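Side-chain contacts in oligopeptide-binding protein appA (Bacillus subtilis, PDB 1XOC), which captures oligopeptides, here a nonapeptide, as the binding protein of an ABC-type permease that can replace the Opp system in sporulation and competence: residues A[161-166]-A[175-180]; A[37-42]-A[107-112]; A[188-193]-A[199-204]. One frame throughout, in Å; residues are numbered along the deposited sequence.

In the fold
Contact 2 (37-42 with 107-112) closes first along the chain, then come contact 1 (161-166 with 175-180) and contact 3 (188-193 with 199-204). The centres of contacts 1 and 2 lie about 13 Å apart, those of contacts 1 and 3 about 17 Å, and those of contacts 2 and 3 about 23 Å. Contacts 1 and 2 do not touch, yet both border helix 100-108: L164 packs on F105, and 107-112 continues from that helix into a short 3-10 segment. Contact 1 meets contact 3, a hairpin, where R179 and K180 lie against F190 and W193. Together they link the loop whose T41 backbone hydrogen-bonds the bound peptide, by way of helix 100-108 and loop 175-180, to the sheet edge at 188-194.

Contact 1 of 3, residues A[161-166]-A[175-180]; sequences KHILGN and NEFNRK. With ZN (zinc ion), chain C.
L164 sets a single methyl almost exactly over the middle of the F177 ring: L164 CD1 stands 3.7 Å from the ring centroid and 4° off its normal, a CH-pi contact centred on the face. The distances from L164 CD1 to the six ring carbons are accordingly nearly equal, F177 CE1 being nearest at 3.8 Å. The second methyl slides toward the root of the ring, with L164 CD2 3.9 Å from F177 CB. I163 adds a looser touch, its CG2 4.0 Å from F177 CD2 and oblique to the ring. F177 reaches across because its CG lies anti to the backbone N (chi1 178°), which carries the ring out of the short 3-10 turn 176-178 toward helix 161-164. Segment 175-180 has its own polar grip, a salt bridge of 3.0 Å between R179 NH2 and E176 OE1. On helix 161-164, away from the ring, H162 ND1 binds a zinc ion at 2.2 Å beside five waters, while D94 takes the hydrogen bond of NE2. F105 of helix 100-108 also packs on L164, and Y53 on F177. With an alanine in place of F177 the ring is gone, and L164 CD1 would probably lose the face it rests on, opening a gap between the turn and the helix. With no hydrogen bond joining the segments, the contact relies on dispersion and shape, whereas the polar bonds tie each segment to itself or to other parts of the fold.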
loop_
_atom_site.group_PDB
_atom_site.type_symbol
_atom_site.label_atom_id
_atom_site.label_comp_id
_atom_site.label_asym_id
_atom_site.label_seq_id
_atom_site.Cartn_x
_atom_site.Cartn_y
_atom_site.Cartn_z
ATOM N N LYS A 161 -6.649 -23.537 -9.465
ATOM C CA LYS A 161 -6.566 -23.842 -10.869
ATOM C C LYS A 161 -7.821 -24.563 -11.357
ATOM O O LYS A 161 -8.267 -24.364 -12.490
ATOM C CB LYS A 161 -5.349 -24.684 -11.193
ATOM C CG LYS A 161 -5.126 -24.886 -12.666
ATOM C CD LYS A 161 -3.880 -25.714 -12.935
ATOM C CE LYS A 161 -3.655 -25.899 -14.402
ATOM N NZ LYS A 161 -2.527 -26.858 -14.715
ATOM N N HIS A 162 -8.407 -25.409 -10.515
ATOM C CA HIS A 162 -9.590 -26.142 -10.949
ATOM C C HIS A 162 -10.789 -25.242 -11.140
ATOM O O HIS A 162 -11.806 -25.662 -11.698
ATOM C CB HIS A 162 -9.942 -27.288 -9.989
ATOM C CG HIS A 162 -10.187 -26.865 -8.581
ATOM N ND1 HIS A 162 -9.252 -27.052 -7.582
ATOM C CD2 HIS A 162 -11.265 -26.296 -7.992
ATOM C CE1 HIS A 162 -9.744 -26.600 -6.439
ATOM N NE2 HIS A 162 -10.958 -26.121 -6.663
ATOM N N ILE A 163 -10.669 -23.982 -10.710
ATOM C CA ILE A 163 -11.716 -23.000 -11.027
ATOM C C ILE A 163 -11.299 -22.077 -12.186
ATOM O O ILE A 163 -12.101 -21.807 -13.115
ATOM C CB ILE A 163 -12.104 -22.153 -9.795
ATOM C CG1 ILE A 163 -12.609 -23.057 -8.647
ATOM C CG2 ILE A 163 -13.184 -21.114 -10.183
ATOM C CD1 ILE A 163 -12.985 -22.351 -7.387
ATOM N N LEU A 164 -10.073 -21.567 -12.115
ATOM C CA LEU A 164 -9.636 -20.473 -13.012
ATOM C C LEU A 164 -8.662 -20.874 -14.112
ATOM O O LEU A 164 -8.304 -20.023 -14.951
ATOM C CB LEU A 164 -8.940 -19.400 -12.185
ATOM C CG LEU A 164 -9.812 -18.722 -11.151
ATOM C CD1 LEU A 164 -9.014 -17.847 -10.248
ATOM C CD2 LEU A 164 -10.936 -17.926 -11.863
ATOM N N GLY A 165 -8.269 -22.144 -14.123
ATOM C CA GLY A 165 -7.152 -22.609 -14.938
ATOM C C GLY A 165 -7.397 -22.539 -16.431
ATOM O O GLY A 165 -6.456 -22.552 -17.237
ATOM N N ASN A 166 -8.660 -22.444 -16.840
ATOM C CA ASN A 166 -8.991 -22.325 -18.259
ATOM C C ASN A 166 -9.589 -20.982 -18.634
ATOM O O ASN A 166 -10.032 -20.835 -19.763
ATOM C CB ASN A 166 -9.911 -23.468 -18.697
ATOM C CG ASN A 166 -9.767 -23.809 -20.173
ATOM O OD1 ASN A 166 -8.657 -23.794 -20.721
ATOM N ND2 ASN A 166 -10.881 -24.118 -20.825
ATOM N N ASN A 175 -13.092 -11.451 -14.105
ATOM C CA ASN A 175 -13.887 -12.618 -13.737
ATOM C C ASN A 175 -14.624 -12.414 -12.411
ATOM O O ASN A 175 -14.082 -11.845 -11.469
ATOM C CB ASN A 175 -12.969 -13.843 -13.663
ATOM C CG ASN A 175 -13.723 -15.149 -13.745
ATOM O OD1 ASN A 175 -13.926 -15.708 -14.852
ATOM N ND2 ASN A 175 -14.104 -15.677 -12.572
ATOM N N GLU A 176 -15.872 -12.893 -12.333
ATOM C CA GLU A 176 -16.676 -12.784 -11.096
ATOM C C GLU A 176 -16.026 -13.433 -9.852
ATOM O O GLU A 176 -16.340 -13.086 -8.715
ATOM C CB GLU A 176 -18.076 -13.383 -11.335
ATOM C CG GLU A 176 -19.040 -13.184 -10.148
ATOM C CD GLU A 176 -19.434 -11.724 -9.923
ATOM O OE1 GLU A 176 -20.045 -11.137 -10.848
ATOM O OE2 GLU A 176 -19.187 -11.169 -8.822
ATOM N N PHE A 177 -15.131 -14.375 -10.081
ATOM C CA PHE A 177 -14.346 -14.941 -9.006
ATOM C C PHE A 177 -13.758 -13.848 -8.116
ATOM O O PHE A 177 -13.647 -14.006 -6.886
ATOM C CB PHE A 177 -13.210 -15.786 -9.593
ATOM C CG PHE A 177 -12.270 -16.393 -8.553
ATOM C CD1 PHE A 177 -11.249 -15.652 -7.993
ATOM C CD2 PHE A 177 -12.429 -17.718 -8.136
ATOM C CE1 PHE A 177 -10.391 -16.213 -7.054
ATOM C CE2 PHE A 177 -11.575 -18.262 -7.211
ATOM C CZ PHE A 177 -10.581 -17.518 -6.665
ATOM N N ASN A 178 -13.326 -12.759 -8.736
ATOM C CA ASN A 178 -12.510 -11.770 -7.990
ATOM C C ASN A 178 -13.359 -10.833 -7.122
ATOM O O ASN A 178 -12.821 -10.073 -6.359
ATOM C CB ASN A 178 -11.698 -10.929 -8.990
ATOM C CG ASN A 178 -10.698 -11.761 -9.771
ATOM O OD1 ASN A 178 -10.030 -12.611 -9.212
ATOM N ND2 ASN A 178 -10.614 -11.528 -11.070
ATOM N N ARG A 179 -14.677 -10.893 -7.282
ATOM C CA ARG A 179 -15.557 -9.994 -6.563
ATOM C C ARG A 179 -16.587 -10.713 -5.714
ATOM O O ARG A 179 -16.606 -10.544 -4.515
ATOM C CB ARG A 179 -16.257 -9.031 -7.519
ATOM C CG ARG A 179 -15.326 -8.090 -8.226
ATOM C CD ARG A 179 -15.994 -7.182 -9.243
ATOM N NE ARG A 179 -17.056 -7.868 -9.960
ATOM C CZ ARG A 179 -16.882 -8.577 -11.057
ATOM N NH1 ARG A 179 -15.678 -8.708 -11.577
ATOM N NH2 ARG A 179 -17.915 -9.164 -11.636
ATOM N N LYS A 180 -17.435 -11.524 -6.340
ATOM C CA LYS A 180 -18.456 -12.162 -5.502
ATOM C C LYS A 180 -18.511 -13.681 -5.536
ATOM O O LYS A 180 -19.281 -14.235 -4.785
ATOM C CB LYS A 180 -19.827 -11.505 -5.724
ATOM C CG LYS A 180 -19.943 -10.094 -5.102
ATOM C CD LYS A 180 -21.185 -9.303 -5.526
ATOM C CE LYS A 180 -21.122 -7.859 -5.029
ATOM N NZ LYS A 180 -20.230 -7.045 -5.859
HETATM ZN ZN ZN C . -7.414 -28.329 -7.509
HETATM O O HOH W 1 -6.452 -27.067 -8.741
HETATM O O HOH W 2 -5.798 -29.751 -8.166
HETATM O O HOH W 3 -8.045 -29.811 -6.079
HETATM O O HOH W 4 -7.867 -29.795 -9.077
HETATM O O HOH W 5 -6.627 -27.458 -6.022
#

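Contact 2 of 3, residues A[37-42]-A[107-112]; sequences SLYSTD and YSVPLS
L38 lays its forked end over V109 and P110, one methyl for each. L38 CD1 meets the branch point of the valine, 3.7 Å from V109 CB, and is nearly as close to V109 CG1. L38 CD2 turns to the proline ring, 4.0 Å from P110 CG and just as near its CD, with the two side chains crossing at about a right angle. The fork faces this way because L38 CG sits beside its own backbone N, anti to the carbonyl carbon (chi1 -57°). Y39, the next residue, adds its hydroxyl: the ring carries it to V109, where Y39 OH lies 3.8 Å from V109 CG1, a contact of oxygen with a methyl. V109 CG1 is thus shared by leucine and tyrosine. Y123 closes in on both L38 and P110, and Y115 OH hydrogen-bonds the carbonyl of L38. Farther along, backbone bonds of T41 hold the bound peptide, and D42 caps helix 43-52. Since no hydrogen bond crosses between 37-42 and 107-112, apolar fit joins the loop that leads to the peptide to the 3-10 turn 109-111 that follows helix 100-108, while polar bonds to other residues fix the loop's backbone.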
loop_
_atom_site.group_PDB
_atom_site.type_symbol
_atom_site.label_atom_id
_atom_site.label_comp_id
_atom_site.label_asym_id
_atom_site.label_seq_id
_atom_site.Cartn_x
_atom_site.Cartn_y
_atom_site.Cartn_z
ATOM N N SER A 37 -4.453 -10.929 -5.670
ATOM C CA SER A 37 -3.203 -10.226 -5.503
ATOM C C SER A 37 -2.471 -9.911 -6.820
ATOM O O SER A 37 -1.604 -9.031 -6.852
ATOM C CB SER A 37 -2.308 -11.004 -4.564
ATOM O OG SER A 37 -1.866 -12.168 -5.192
ATOM N N LEU A 38 -2.817 -10.611 -7.900
ATOM C CA LEU A 38 -2.189 -10.346 -9.195
ATOM C C LEU A 38 -2.690 -9.035 -9.830
ATOM O O LEU A 38 -2.067 -8.527 -10.766
ATOM C CB LEU A 38 -2.381 -11.520 -10.152
ATOM C CG LEU A 38 -1.869 -12.887 -9.678
ATOM C CD1 LEU A 38 -2.297 -13.989 -10.649
ATOM C CD2 LEU A 38 -0.372 -12.784 -9.527
ATOM N N TYR A 39 -3.809 -8.471 -9.354
ATOM C CA TYR A 39 -4.397 -7.300 -9.934
ATOM C C TYR A 39 -4.598 -6.126 -8.990
ATOM O O TYR A 39 -4.584 -4.984 -9.434
ATOM C CB TYR A 39 -5.740 -7.685 -10.584
ATOM C CG TYR A 39 -5.519 -8.703 -11.685
ATOM C CD1 TYR A 39 -5.785 -10.051 -11.498
ATOM C CD2 TYR A 39 -4.971 -8.321 -12.897
ATOM C CE1 TYR A 39 -5.523 -10.973 -12.519
ATOM C CE2 TYR A 39 -4.719 -9.220 -13.903
ATOM C CZ TYR A 39 -4.984 -10.559 -13.712
ATOM O OH TYR A 39 -4.711 -11.439 -14.766
ATOM N N SER A 40 -4.857 -6.378 -7.726
ATOM C CA SER A 40 -5.102 -5.304 -6.805
ATOM C C SER A 40 -3.874 -4.441 -6.569
ATOM O O SER A 40 -2.740 -4.940 -6.581
ATOM C CB SER A 40 -5.655 -5.810 -5.489
ATOM O OG SER A 40 -4.736 -6.667 -4.855
ATOM N N THR A 41 -4.117 -3.152 -6.331
ATOM C CA THR A 41 -3.024 -2.224 -6.013
ATOM C C THR A 41 -3.231 -1.491 -4.683
ATOM O O THR A 41 -2.384 -0.673 -4.313
ATOM C CB THR A 41 -2.723 -1.220 -7.142
ATOM O OG1 THR A 41 -3.900 -0.436 -7.397
ATOM C CG2 THR A 41 -2.316 -1.919 -8.449
ATOM N N ASP A 42 -4.340 -1.770 -3.992
ATOM C CA ASP A 42 -4.779 -0.946 -2.851
ATOM C C ASP A 42 -4.924 -1.744 -1.570
ATOM O O ASP A 42 -5.243 -2.939 -1.594
ATOM C CB ASP A 42 -6.067 -0.177 -3.184
ATOM C CG ASP A 42 -7.294 -1.045 -3.182
ATOM O OD1 ASP A 42 -8.051 -0.964 -2.190
ATOM O OD2 ASP A 42 -7.493 -1.828 -4.134
ATOM N N TYR A 107 1.491 -18.337 -10.096
ATOM C CA TYR A 107 2.682 -17.553 -10.395
ATOM C C TYR A 107 3.019 -17.490 -11.884
ATOM O O TYR A 107 3.784 -16.599 -12.304
ATOM C CB TYR A 107 3.883 -18.138 -9.673
ATOM C CG TYR A 107 4.017 -17.796 -8.209
ATOM C CD1 TYR A 107 3.296 -18.480 -7.234
ATOM C CD2 TYR A 107 4.844 -16.759 -7.799
ATOM C CE1 TYR A 107 3.437 -18.157 -5.863
ATOM C CE2 TYR A 107 5.009 -16.462 -6.426
ATOM C CZ TYR A 107 4.296 -17.149 -5.485
ATOM O OH TYR A 107 4.448 -16.794 -4.172
ATOM N N SER A 108 2.429 -18.377 -12.697
ATOM C CA SER A 108 2.613 -18.351 -14.146
ATOM C C SER A 108 1.786 -17.258 -14.833
ATOM O O SER A 108 2.144 -16.810 -15.925
ATOM C CB SER A 108 2.258 -19.709 -14.763
ATOM O OG SER A 108 3.239 -20.661 -14.360
ATOM N N VAL A 109 0.709 -16.833 -14.184
ATOM C CA VAL A 109 -0.216 -15.837 -14.808
ATOM C C VAL A 109 0.538 -14.544 -15.172
ATOM O O VAL A 109 0.462 -14.095 -16.303
ATOM C CB VAL A 109 -1.426 -15.549 -13.919
ATOM C CG1 VAL A 109 -2.183 -14.293 -14.403
ATOM C CG2 VAL A 109 -2.379 -16.767 -13.949
ATOM N N PRO A 110 1.268 -13.930 -14.218
ATOM C CA PRO A 110 1.994 -12.682 -14.587
ATOM C C PRO A 110 3.180 -12.864 -15.550
ATOM O O PRO A 110 3.768 -11.880 -15.989
ATOM C CB PRO A 110 2.476 -12.130 -13.252
ATOM C CG PRO A 110 2.418 -13.267 -12.312
ATOM C CD PRO A 110 1.406 -14.249 -12.783
ATOM N N LEU A 111 3.530 -14.105 -15.877
ATOM C CA LEU A 111 4.569 -14.374 -16.882
ATOM C C LEU A 111 4.013 -14.464 -18.301
ATOM O O LEU A 111 4.781 -14.506 -19.273
ATOM C CB LEU A 111 5.314 -15.668 -16.528
ATOM C CG LEU A 111 6.428 -15.626 -15.472
ATOM C CD1 LEU A 111 6.219 -14.625 -14.391
ATOM C CD2 LEU A 111 6.700 -17.011 -14.949
ATOM N N SER A 112 2.682 -14.475 -18.422
ATOM C CA SER A 112 2.021 -14.540 -19.726
ATOM C C SER A 112 2.095 -13.223 -20.473
ATOM O O SER A 112 1.985 -12.159 -19.871
ATOM C CB SER A 112 0.544 -14.876 -19.523
ATOM O OG SER A 112 -0.195 -14.785 -20.741
#

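Contact 3 of 3, residues A[188-193]-A[199-204]; sequences FKFKEW and IKLEAN
The I199 side chain runs along the W193 indole in the same direction, packed over one face of it: I199 CG1 sits 3.6 Å from the centroid of the five-membered ring, 18° off its normal, and CD1 continues over the same face toward the rim. W193 CG is anti to the backbone N (chi1 -179°), which keeps the indole alongside its partner. On this side of the sheet F190 and L201 pair more loosely, with L201 CD2 4.4 Å from F190 CD1 and oblique to the ring. The other side is charged. K191 and K200 run together as neighbours, K191 CE 3.3 Å from K200 NZ, and their ammonium nitrogens NZ end 4.2 Å apart. The E202 carboxylate probably eases this repulsion: E202 OE2 touches K191 CE at 3.4 Å, while E202 OE1 approaches K189 NZ to 4.0 Å, beyond a salt bridge. A classic beta bulge sets K191 and E192 opposite the single residue K200, whose carbonyl O takes both their N-H groups, at 3.0 Å from K191 N and 3.3 Å from E192 N. On the K189 side of the bulge, K189 and E202 form a hydrogen-bonded pair, the N-H...O angle from K189 N to E202 O being 171°. E192 OE1 bonds Y198 OH, and the W193 indole has E31 at NE1 and K180 in a cation-pi contact. Helix 43-52 lies against the side of F190 and L201, L52 touching both and M51 touching L201 and also F188. Strand 198-203 pairs onward with 216-221, leaving 188-194 as an outermost strand of the four-stranded mixed sheet.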
loop_
_atom_site.group_PDB
_atom_site.type_symbol
_atom_site.label_atom_id
_atom_site.label_comp_id
_atom_site.label_asym_id
_atom_site.label_seq_id
_atom_site.Cartn_x
_atom_site.Cartn_y
_atom_site.Cartn_z
ATOM N N PHE A 188 -10.806 -17.253 6.468
ATOM C CA PHE A 188 -12.197 -16.794 6.427
ATOM C C PHE A 188 -12.730 -16.998 5.016
ATOM O O PHE A 188 -12.014 -16.822 4.029
ATOM C CB PHE A 188 -12.308 -15.326 6.856
ATOM C CG PHE A 188 -11.974 -15.106 8.303
ATOM C CD1 PHE A 188 -12.964 -15.204 9.272
ATOM C CD2 PHE A 188 -10.649 -14.877 8.709
ATOM C CE1 PHE A 188 -12.662 -15.033 10.624
ATOM C CE2 PHE A 188 -10.360 -14.682 10.063
ATOM C CZ PHE A 188 -11.341 -14.774 11.002
ATOM N N LYS A 189 -13.997 -17.366 4.936
ATOM C CA LYS A 189 -14.709 -17.594 3.667
ATOM C C LYS A 189 -15.611 -16.397 3.306
ATOM O O LYS A 189 -16.151 -15.737 4.177
ATOM C CB LYS A 189 -15.637 -18.800 3.790
ATOM C CG LYS A 189 -15.058 -20.068 4.248
ATOM C CD LYS A 189 -16.179 -21.136 4.356
ATOM C CE LYS A 189 -17.231 -20.751 5.403
ATOM N NZ LYS A 189 -18.053 -21.876 5.976
ATOM N N PHE A 190 -15.758 -16.133 2.020
ATOM C CA PHE A 190 -16.645 -15.078 1.550
ATOM C C PHE A 190 -18.105 -15.421 1.773
ATOM O O PHE A 190 -18.546 -16.491 1.391
ATOM C CB PHE A 190 -16.367 -14.818 0.056
ATOM C CG PHE A 190 -17.208 -13.734 -0.555
ATOM C CD1 PHE A 190 -16.778 -12.415 -0.539
ATOM C CD2 PHE A 190 -18.433 -14.035 -1.128
ATOM C CE1 PHE A 190 -17.566 -11.411 -1.135
ATOM C CE2 PHE A 190 -19.228 -13.040 -1.714
ATOM C CZ PHE A 190 -18.785 -11.727 -1.705
ATOM N N LYS A 191 -18.860 -14.497 2.364
ATOM C CA LYS A 191 -20.311 -14.642 2.474
ATOM C C LYS A 191 -21.080 -13.662 1.580
ATOM O O LYS A 191 -21.973 -14.068 0.847
ATOM C CB LYS A 191 -20.736 -14.493 3.933
ATOM C CG LYS A 191 -22.229 -14.712 4.149
ATOM C CD LYS A 191 -22.655 -14.493 5.591
ATOM C CE LYS A 191 -24.038 -15.048 5.819
ATOM N NZ LYS A 191 -24.953 -14.720 4.667
ATOM N N GLU A 192 -20.779 -12.373 1.672
ATOM C CA GLU A 192 -21.571 -11.356 0.992
ATOM C C GLU A 192 -20.773 -10.073 0.830
ATOM O O GLU A 192 -19.970 -9.741 1.698
ATOM C CB GLU A 192 -22.798 -11.049 1.823
ATOM C CG GLU A 192 -23.746 -10.097 1.107
ATOM C CD GLU A 192 -24.970 -9.701 1.934
ATOM O OE1 GLU A 192 -25.006 -10.008 3.162
ATOM O OE2 GLU A 192 -25.900 -9.083 1.331
ATOM N N TRP A 193 -20.958 -9.402 -0.299
ATOM C CA TRP A 193 -20.460 -8.042 -0.501
ATOM C C TRP A 193 -21.630 -7.169 -0.963
ATOM O O TRP A 193 -22.073 -7.232 -2.127
ATOM C CB TRP A 193 -19.301 -8.027 -1.495
ATOM C CG TRP A 193 -18.689 -6.683 -1.774
ATOM C CD1 TRP A 193 -19.005 -5.470 -1.207
ATOM C CD2 TRP A 193 -17.637 -6.428 -2.694
ATOM N NE1 TRP A 193 -18.194 -4.475 -1.740
ATOM C CE2 TRP A 193 -17.345 -5.040 -2.647
ATOM C CE3 TRP A 193 -16.890 -7.243 -3.551
ATOM C CZ2 TRP A 193 -16.328 -4.459 -3.425
ATOM C CZ3 TRP A 193 -15.897 -6.661 -4.328
ATOM C CH2 TRP A 193 -15.646 -5.277 -4.279
ATOM N N ILE A 199 -18.515 -5.969 3.454
ATOM C CA ILE A 199 -18.120 -7.307 3.038
ATOM C C ILE A 199 -18.159 -8.156 4.306
ATOM O O ILE A 199 -17.498 -7.823 5.297
ATOM C CB ILE A 199 -16.697 -7.316 2.472
ATOM C CG1 ILE A 199 -16.663 -6.456 1.202
ATOM C CG2 ILE A 199 -16.240 -8.744 2.208
ATOM C CD1 ILE A 199 -15.323 -6.085 0.731
ATOM N N LYS A 200 -18.901 -9.251 4.260
ATOM C CA LYS A 200 -19.019 -10.173 5.392
ATOM C C LYS A 200 -18.319 -11.481 5.074
ATOM O O LYS A 200 -18.525 -12.068 4.013
ATOM C CB LYS A 200 -20.496 -10.450 5.691
ATOM C CG LYS A 200 -20.706 -11.161 7.040
ATOM C CD LYS A 200 -22.171 -11.243 7.327
ATOM C CE LYS A 200 -22.523 -12.264 8.413
ATOM N NZ LYS A 200 -23.932 -12.754 8.219
ATOM N N LEU A 201 -17.432 -11.894 5.979
ATOM C CA LEU A 201 -16.718 -13.167 5.907
ATOM C C LEU A 201 -16.999 -14.027 7.146
ATOM O O LEU A 201 -17.252 -13.489 8.231
ATOM C CB LEU A 201 -15.211 -12.934 5.841
ATOM C CG LEU A 201 -14.651 -11.891 4.862
ATOM C CD1 LEU A 201 -13.166 -11.816 4.964
ATOM C CD2 LEU A 201 -14.983 -12.178 3.427
ATOM N N GLU A 202 -16.942 -15.350 6.971
ATOM C CA GLU A 202 -17.275 -16.336 8.023
ATOM C C GLU A 202 -16.045 -17.183 8.258
ATOM O O GLU A 202 -15.292 -17.471 7.317
ATOM C CB GLU A 202 -18.387 -17.286 7.560
ATOM C CG GLU A 202 -19.712 -16.641 7.400
ATOM C CD GLU A 202 -20.827 -17.636 7.033
ATOM O OE1 GLU A 202 -20.496 -18.687 6.424
ATOM O OE2 GLU A 202 -22.010 -17.328 7.324
ATOM N N ALA A 203 -15.865 -17.622 9.496
ATOM C CA ALA A 203 -14.748 -18.482 9.843
ATOM C C ALA A 203 -14.754 -19.709 8.990
ATOM O O ALA A 203 -15.791 -20.347 8.827
ATOM C CB ALA A 203 -14.806 -18.884 11.309
ATOM N N ASN A 204 -13.583 -20.037 8.443
ATOM C CA ASN A 204 -13.369 -21.273 7.732
ATOM C C ASN A 204 -13.108 -22.412 8.715
ATOM O O ASN A 204 -11.997 -22.505 9.273
ATOM C CB ASN A 204 -12.145 -21.120 6.834
ATOM C CG ASN A 204 -11.819 -22.358 6.067
ATOM O OD1 ASN A 204 -12.568 -23.350 6.112
ATOM N ND2 ASN A 204 -10.653 -22.336 5.372
HETATM O O HOH W 6 -16.528 -23.365 7.254
#